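Local coordinates for nodulation fucosyltransferase NodZ (PDB 2HHC), which is a glycosyltransferase of the NodZ family, built on the two-domain fold of the GT-B clan, at residues R10-S24 against V127-E141. Sequence-based numbering, arbitrary orientation.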
loop_
_atom_site.group_PDB
_atom_site.type_symbol
_atom_site.label_atom_id
_atom_site.label_comp_id
_atom_site.label_asym_id
_atom_site.label_seq_id
_atom_site.Cartn_x
_atom_site.Cartn_y
_atom_site.Cartn_z
ATOM N N ARG A 10 5.463 -11.969 1.116
ATOM C CA ARG A 10 4.189 -12.470 0.657
ATOM C C ARG A 10 3.100 -11.527 1.164
ATOM O O ARG A 10 2.969 -11.333 2.391
ATOM C CB ARG A 10 3.940 -13.857 1.242
ATOM C CG ARG A 10 5.132 -14.784 1.153
ATOM C CD ARG A 10 4.643 -16.253 1.219
ATOM N NE ARG A 10 4.091 -16.634 -0.078
ATOM C CZ ARG A 10 2.845 -17.047 -0.270
ATOM N NH1 ARG A 10 2.005 -17.197 0.749
ATOM N NH2 ARG A 10 2.405 -17.284 -1.499
ATOM N N ARG A 11 2.258 -11.015 0.278
ATOM C CA ARG A 11 1.125 -10.197 0.695
ATOM C C ARG A 11 0.159 -10.167 -0.471
ATOM O O ARG A 11 0.582 -10.177 -1.620
ATOM C CB ARG A 11 1.546 -8.798 1.131
ATOM C CG ARG A 11 0.637 -8.148 2.120
ATOM C CD ARG A 11 0.896 -8.624 3.557
ATOM N NE ARG A 11 -0.108 -8.087 4.457
ATOM C CZ ARG A 11 -0.946 -8.788 5.198
ATOM N NH1 ARG A 11 -0.808 -10.087 5.368
ATOM N NH2 ARG A 11 -1.863 -8.172 5.885
ATOM N N ARG A 12 -1.116 -10.191 -0.150
ATOM C CA ARG A 12 -2.202 -10.427 -1.096
ATOM C C ARG A 12 -3.381 -9.485 -0.922
ATOM O O ARG A 12 -4.484 -9.724 -1.430
ATOM C CB ARG A 12 -2.699 -11.889 -0.970
ATOM C CG ARG A 12 -1.635 -12.894 -1.277
ATOM C CD ARG A 12 -1.970 -14.308 -0.956
ATOM N NE ARG A 12 -2.176 -14.488 0.474
ATOM C CZ ARG A 12 -1.195 -14.527 1.390
ATOM N NH1 ARG A 12 0.069 -14.473 1.102
ATOM N NH2 ARG A 12 -1.572 -14.698 2.643
ATOM N N THR A 13 -3.167 -8.431 -0.142
ATOM C CA THR A 13 -4.227 -7.527 0.221
ATOM C C THR A 13 -4.125 -6.234 -0.587
ATOM O O THR A 13 -3.609 -6.233 -1.715
ATOM C CB THR A 13 -4.130 -7.258 1.717
ATOM O OG1 THR A 13 -2.809 -6.794 2.038
ATOM C CG2 THR A 13 -4.430 -8.487 2.540
ATOM N N GLY A 14 -4.577 -5.112 -0.069
ATOM C CA GLY A 14 -4.472 -3.902 -0.858
ATOM C C GLY A 14 -3.058 -3.468 -1.042
ATOM O O GLY A 14 -2.148 -3.846 -0.282
ATOM N N PHE A 15 -2.786 -2.682 -2.077
ATOM C CA PHE A 15 -1.423 -2.356 -2.414
ATOM C C PHE A 15 -0.694 -1.542 -1.316
ATOM O O PHE A 15 0.523 -1.665 -1.198
ATOM C CB PHE A 15 -1.341 -1.608 -3.727
ATOM C CG PHE A 15 -1.633 -2.465 -4.942
ATOM C CD1 PHE A 15 -0.850 -3.538 -5.309
ATOM C CD2 PHE A 15 -2.739 -2.190 -5.686
ATOM C CE1 PHE A 15 -1.190 -4.287 -6.419
ATOM C CE2 PHE A 15 -3.052 -2.943 -6.794
ATOM C CZ PHE A 15 -2.274 -3.955 -7.156
ATOM N N GLY A 16 -1.412 -0.732 -0.556
ATOM C CA GLY A 16 -0.720 0.011 0.524
ATOM C C GLY A 16 -0.053 -0.917 1.502
ATOM O O GLY A 16 1.104 -0.732 1.871
ATOM N N ASP A 17 -0.793 -1.911 1.923
ATOM C CA ASP A 17 -0.275 -2.941 2.847
ATOM C C ASP A 17 0.831 -3.721 2.178
ATOM O O ASP A 17 1.895 -3.958 2.730
ATOM C CB ASP A 17 -1.482 -3.778 3.283
ATOM C CG ASP A 17 -1.177 -4.873 4.291
ATOM O OD1 ASP A 17 0.002 -5.162 4.643
ATOM O OD2 ASP A 17 -2.181 -5.518 4.662
ATOM N N CYS A 18 0.586 -4.181 0.967
ATOM C CA CYS A 18 1.617 -4.947 0.255
ATOM C C CYS A 18 2.934 -4.183 0.177
ATOM O O CYS A 18 3.998 -4.743 0.409
ATOM C CB CYS A 18 1.158 -5.305 -1.158
ATOM S SG CYS A 18 -0.226 -6.460 -1.293
ATOM N N LEU A 19 2.882 -2.907 -0.232
ATOM C CA LEU A 19 4.078 -2.124 -0.442
ATOM C C LEU A 19 4.778 -1.700 0.863
ATOM O O LEU A 19 5.996 -1.617 0.909
ATOM C CB LEU A 19 3.762 -0.878 -1.286
ATOM C CG LEU A 19 3.401 -1.259 -2.737
ATOM C CD1 LEU A 19 2.830 -0.059 -3.494
ATOM C CD2 LEU A 19 4.577 -1.889 -3.441
ATOM N N TRP A 20 4.007 -1.464 1.938
ATOM C CA TRP A 20 4.609 -1.160 3.256
ATOM C C TRP A 20 5.272 -2.452 3.787
ATOM O O TRP A 20 6.394 -2.449 4.263
ATOM C CB TRP A 20 3.516 -0.698 4.181
ATOM C CG TRP A 20 3.962 0.059 5.416
ATOM C CD1 TRP A 20 5.203 0.030 6.039
ATOM C CD2 TRP A 20 3.176 0.967 6.149
ATOM N NE1 TRP A 20 5.201 0.876 7.107
ATOM C CE2 TRP A 20 3.968 1.474 7.211
ATOM C CE3 TRP A 20 1.859 1.401 6.028
ATOM C CZ2 TRP A 20 3.461 2.369 8.133
ATOM C CZ3 TRP A 20 1.353 2.268 6.942
ATOM C CH2 TRP A 20 2.140 2.731 8.009
ATOM N N SER A 21 4.551 -3.585 3.699
ATOM C CA SER A 21 5.100 -4.868 4.116
ATOM C C SER A 21 6.336 -5.254 3.317
ATOM O O SER A 21 7.288 -5.792 3.861
ATOM C CB SER A 21 4.008 -5.945 4.037
ATOM O OG SER A 21 2.933 -5.726 4.932
ATOM N N LEU A 22 6.327 -4.889 2.043
ATOM C CA LEU A 22 7.526 -5.083 1.187
ATOM C C LEU A 22 8.716 -4.313 1.705
ATOM O O LEU A 22 9.835 -4.812 1.768
ATOM C CB LEU A 22 7.255 -4.667 -0.251
ATOM C CG LEU A 22 8.378 -4.841 -1.277
ATOM C CD1 LEU A 22 8.786 -6.299 -1.308
ATOM C CD2 LEU A 22 7.894 -4.376 -2.580
ATOM N N ALA A 23 8.504 -3.039 2.082
ATOM C CA ALA A 23 9.579 -2.200 2.633
ATOM C C ALA A 23 10.213 -2.881 3.880
ATOM O O ALA A 23 11.418 -2.871 4.073
ATOM C CB ALA A 23 9.055 -0.839 2.953
ATOM N N SER A 24 9.378 -3.487 4.704
ATOM C CA SER A 24 9.892 -4.196 5.885
ATOM C C SER A 24 10.771 -5.398 5.526
ATOM O O SER A 24 11.846 -5.575 6.137
ATOM C CB SER A 24 8.750 -4.579 6.797
ATOM O OG SER A 24 8.090 -3.411 7.272
ATOM N N VAL A 127 10.349 -16.248 5.740
ATOM C CA VAL A 127 9.093 -16.144 4.988
ATOM C C VAL A 127 8.228 -15.130 5.702
ATOM O O VAL A 127 7.809 -15.344 6.855
ATOM C CB VAL A 127 8.329 -17.495 4.890
ATOM C CG1 VAL A 127 7.054 -17.292 4.002
ATOM C CG2 VAL A 127 9.238 -18.564 4.379
ATOM N N CYS A 128 7.967 -13.996 5.054
ATOM C CA CYS A 128 7.132 -12.954 5.580
ATOM C C CYS A 128 5.724 -13.059 5.004
ATOM O O CYS A 128 5.539 -12.761 3.844
ATOM C CB CYS A 128 7.700 -11.556 5.255
ATOM S SG CYS A 128 9.349 -11.237 5.922
ATOM N N ASP A 129 4.781 -13.538 5.804
ATOM C CA ASP A 129 3.423 -13.801 5.328
ATOM C C ASP A 129 2.389 -13.341 6.388
ATOM O O ASP A 129 1.493 -14.052 6.822
ATOM C CB ASP A 129 3.271 -15.293 4.945
ATOM C CG ASP A 129 2.125 -15.575 4.047
ATOM O OD1 ASP A 129 1.285 -14.692 3.668
ATOM O OD2 ASP A 129 2.046 -16.776 3.646
ATOM N N ALA A 130 2.576 -12.089 6.791
ATOM C CA ALA A 130 1.764 -11.371 7.723
ATOM C C ALA A 130 1.893 -9.880 7.421
ATOM O O ALA A 130 2.731 -9.464 6.623
ATOM C CB ALA A 130 2.194 -11.639 9.134
ATOM N N CYS A 131 1.111 -9.071 8.102
ATOM C CA CYS A 131 1.168 -7.637 7.924
ATOM C C CYS A 131 2.413 -7.090 8.597
ATOM O O CYS A 131 2.598 -7.285 9.794
ATOM C CB CYS A 131 -0.042 -6.985 8.521
ATOM S SG CYS A 131 -0.113 -5.214 8.230
ATOM N N LEU A 132 3.241 -6.393 7.836
ATOM C CA LEU A 132 4.466 -5.794 8.352
ATOM C C LEU A 132 4.422 -4.267 8.251
ATOM O O LEU A 132 5.477 -3.598 8.282
ATOM C CB LEU A 132 5.718 -6.407 7.711
ATOM C CG LEU A 132 5.942 -7.893 8.051
ATOM C CD1 LEU A 132 7.191 -8.369 7.398
ATOM C CD2 LEU A 132 6.063 -8.133 9.563
ATOM N N MET A 133 3.220 -3.714 8.195
ATOM C CA MET A 133 3.053 -2.291 8.368
ATOM C C MET A 133 3.668 -1.889 9.671
ATOM O O MET A 133 3.508 -2.560 10.655
ATOM C CB MET A 133 1.558 -1.871 8.285
ATOM C CG MET A 133 1.008 -2.043 6.906
ATOM S SD MET A 133 -0.806 -2.004 6.821
ATOM C CE MET A 133 -1.207 -0.520 7.646
ATOM N N TRP A 134 4.379 -0.751 9.647
ATOM C CA TRP A 134 5.052 -0.123 10.807
ATOM C C TRP A 134 6.324 -0.864 11.254
ATOM O O TRP A 134 6.897 -0.512 12.300
ATOM C CB TRP A 134 4.133 0.055 12.016
ATOM C CG TRP A 134 2.870 0.773 11.755
ATOM C CD1 TRP A 134 1.654 0.225 11.579
ATOM C CD2 TRP A 134 2.712 2.172 11.591
ATOM N NE1 TRP A 134 0.731 1.199 11.323
ATOM C CE2 TRP A 134 1.336 2.405 11.353
ATOM C CE3 TRP A 134 3.575 3.257 11.662
ATOM C CZ2 TRP A 134 0.811 3.696 11.178
ATOM C CZ3 TRP A 134 3.054 4.553 11.477
ATOM C CH2 TRP A 134 1.689 4.743 11.223
ATOM N N ARG A 135 6.761 -1.867 10.510
ATOM C CA ARG A 135 7.925 -2.672 10.987
ATOM C C ARG A 135 9.180 -2.348 10.176
ATOM O O ARG A 135 10.023 -3.202 9.864
ATOM C CB ARG A 135 7.581 -4.169 10.931
ATOM C CG ARG A 135 6.328 -4.581 11.732
ATOM C CD ARG A 135 6.351 -4.171 13.116
ATOM N NE ARG A 135 5.372 -4.861 13.982
ATOM C CZ ARG A 135 4.105 -4.477 14.194
ATOM N NH1 ARG A 135 3.560 -3.431 13.596
ATOM N NH2 ARG A 135 3.357 -5.162 15.054
ATOM N N CYS A 136 9.299 -1.070 9.842
ATOM C CA CYS A 136 10.468 -0.540 9.151
ATOM C C CYS A 136 10.468 0.969 9.246
ATOM O O CYS A 136 9.543 1.602 9.753
ATOM C CB CYS A 136 10.443 -0.925 7.681
ATOM S SG CYS A 136 9.071 -0.205 6.730
ATOM N N SER A 137 11.582 1.570 8.811
ATOM C CA SER A 137 11.664 2.984 8.788
ATOM C C SER A 137 10.877 3.615 7.657
ATOM O O SER A 137 10.591 2.980 6.637
ATOM C CB SER A 137 13.089 3.474 8.632
ATOM O OG SER A 137 13.555 3.041 7.349
ATOM N N GLU A 138 10.560 4.886 7.838
ATOM C CA GLU A 138 9.905 5.637 6.774
ATOM C C GLU A 138 10.811 5.698 5.538
ATOM O O GLU A 138 10.339 5.719 4.409
ATOM C CB GLU A 138 9.583 7.016 7.293
ATOM C CG GLU A 138 8.959 7.985 6.406
ATOM C CD GLU A 138 9.242 9.396 6.904
ATOM O OE1 GLU A 138 9.026 9.639 8.129
ATOM O OE2 GLU A 138 9.708 10.220 6.102
ATOM N N GLU A 139 12.109 5.756 5.770
ATOM C CA GLU A 139 13.046 5.736 4.645
ATOM C C GLU A 139 12.941 4.498 3.831
ATOM O O GLU A 139 13.014 4.538 2.576
ATOM C CB GLU A 139 14.497 5.951 5.128
ATOM C CG GLU A 139 14.802 7.332 5.525
ATOM C CD GLU A 139 14.166 7.807 6.826
ATOM O OE1 GLU A 139 14.033 6.962 7.753
ATOM O OE2 GLU A 139 13.827 8.993 6.926
ATOM N N ALA A 140 12.774 3.335 4.450
ATOM C CA ALA A 140 12.596 2.094 3.715
ATOM C C ALA A 140 11.340 2.158 2.819
ATOM O O ALA A 140 11.327 1.719 1.680
ATOM C CB ALA A 140 12.564 0.899 4.623
ATOM N N GLU A 141 10.273 2.731 3.367
ATOM C CA GLU A 141 9.024 2.865 2.627
ATOM C C GLU A 141 9.256 3.750 1.404
ATOM O O GLU A 141 8.798 3.459 0.284
ATOM C CB GLU A 141 7.924 3.484 3.506
ATOM C CG GLU A 141 7.441 2.601 4.633
ATOM C CD GLU A 141 6.481 3.402 5.475
ATOM O OE1 GLU A 141 5.316 3.611 4.976
ATOM O OE2 GLU A 141 6.835 3.948 6.543
HETATM O O HOH W 1 0.704 -12.051 3.807
HETATM O O HOH W 2 4.395 -9.839 4.439
HETATM O O HOH W 3 -1.138 -13.946 5.706
HETATM O O HOH W 4 6.629 1.169 1.108
HETATM O O HOH W 5 7.114 2.342 8.757
HETATM O O HOH W 6 12.342 -4.293 8.630
#
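W20 sits between E141 and the L132–R135 turn, a slot suited to a broad, flat indole; CG anti to the backbone N (chi1 -162°) carries the ring out to that turn. On one face lies the carboxylate of E141, stacked with planes only 7° apart. On the other, M133 CA stands almost straight over the five-membered ring, a CH-pi contact 3.8 Å from its centroid. The far rim of the indole enters the face of W134 edge-to-face, planes at 57°, with W20 CH2 3.5 Å from W134 CE2. A water accepts from W20 NE1 and donates to C136 O and E141 OE2, while E141 OE1 pairs with R291. Beside W20 and one turn on, small serines let helix 15-32 come close: S21 OG accepts from L132 N at 3.0 Å, and S24 OG, in one of two conformers, donates to L132 O. R135 N, closing the type II turn, reaches that carbonyl from the opposite face.

Just past strands 6-10 and 125-128, parallel neighbours in the sheet of one GT-B domain, R12 holds D129 end-on, NH1 and NH2 both on OD1, planes nearly perpendicular. In one of its two conformers R10 NH1 meets D129 OD2 from above the carboxylate plane; R10 NE pairs with D39. R11 grips D17 side-on, laying one guanidinium face over the A130–C131 backbone. R12 alone would probably keep buried D129 ionised, tying together the loops after both strands.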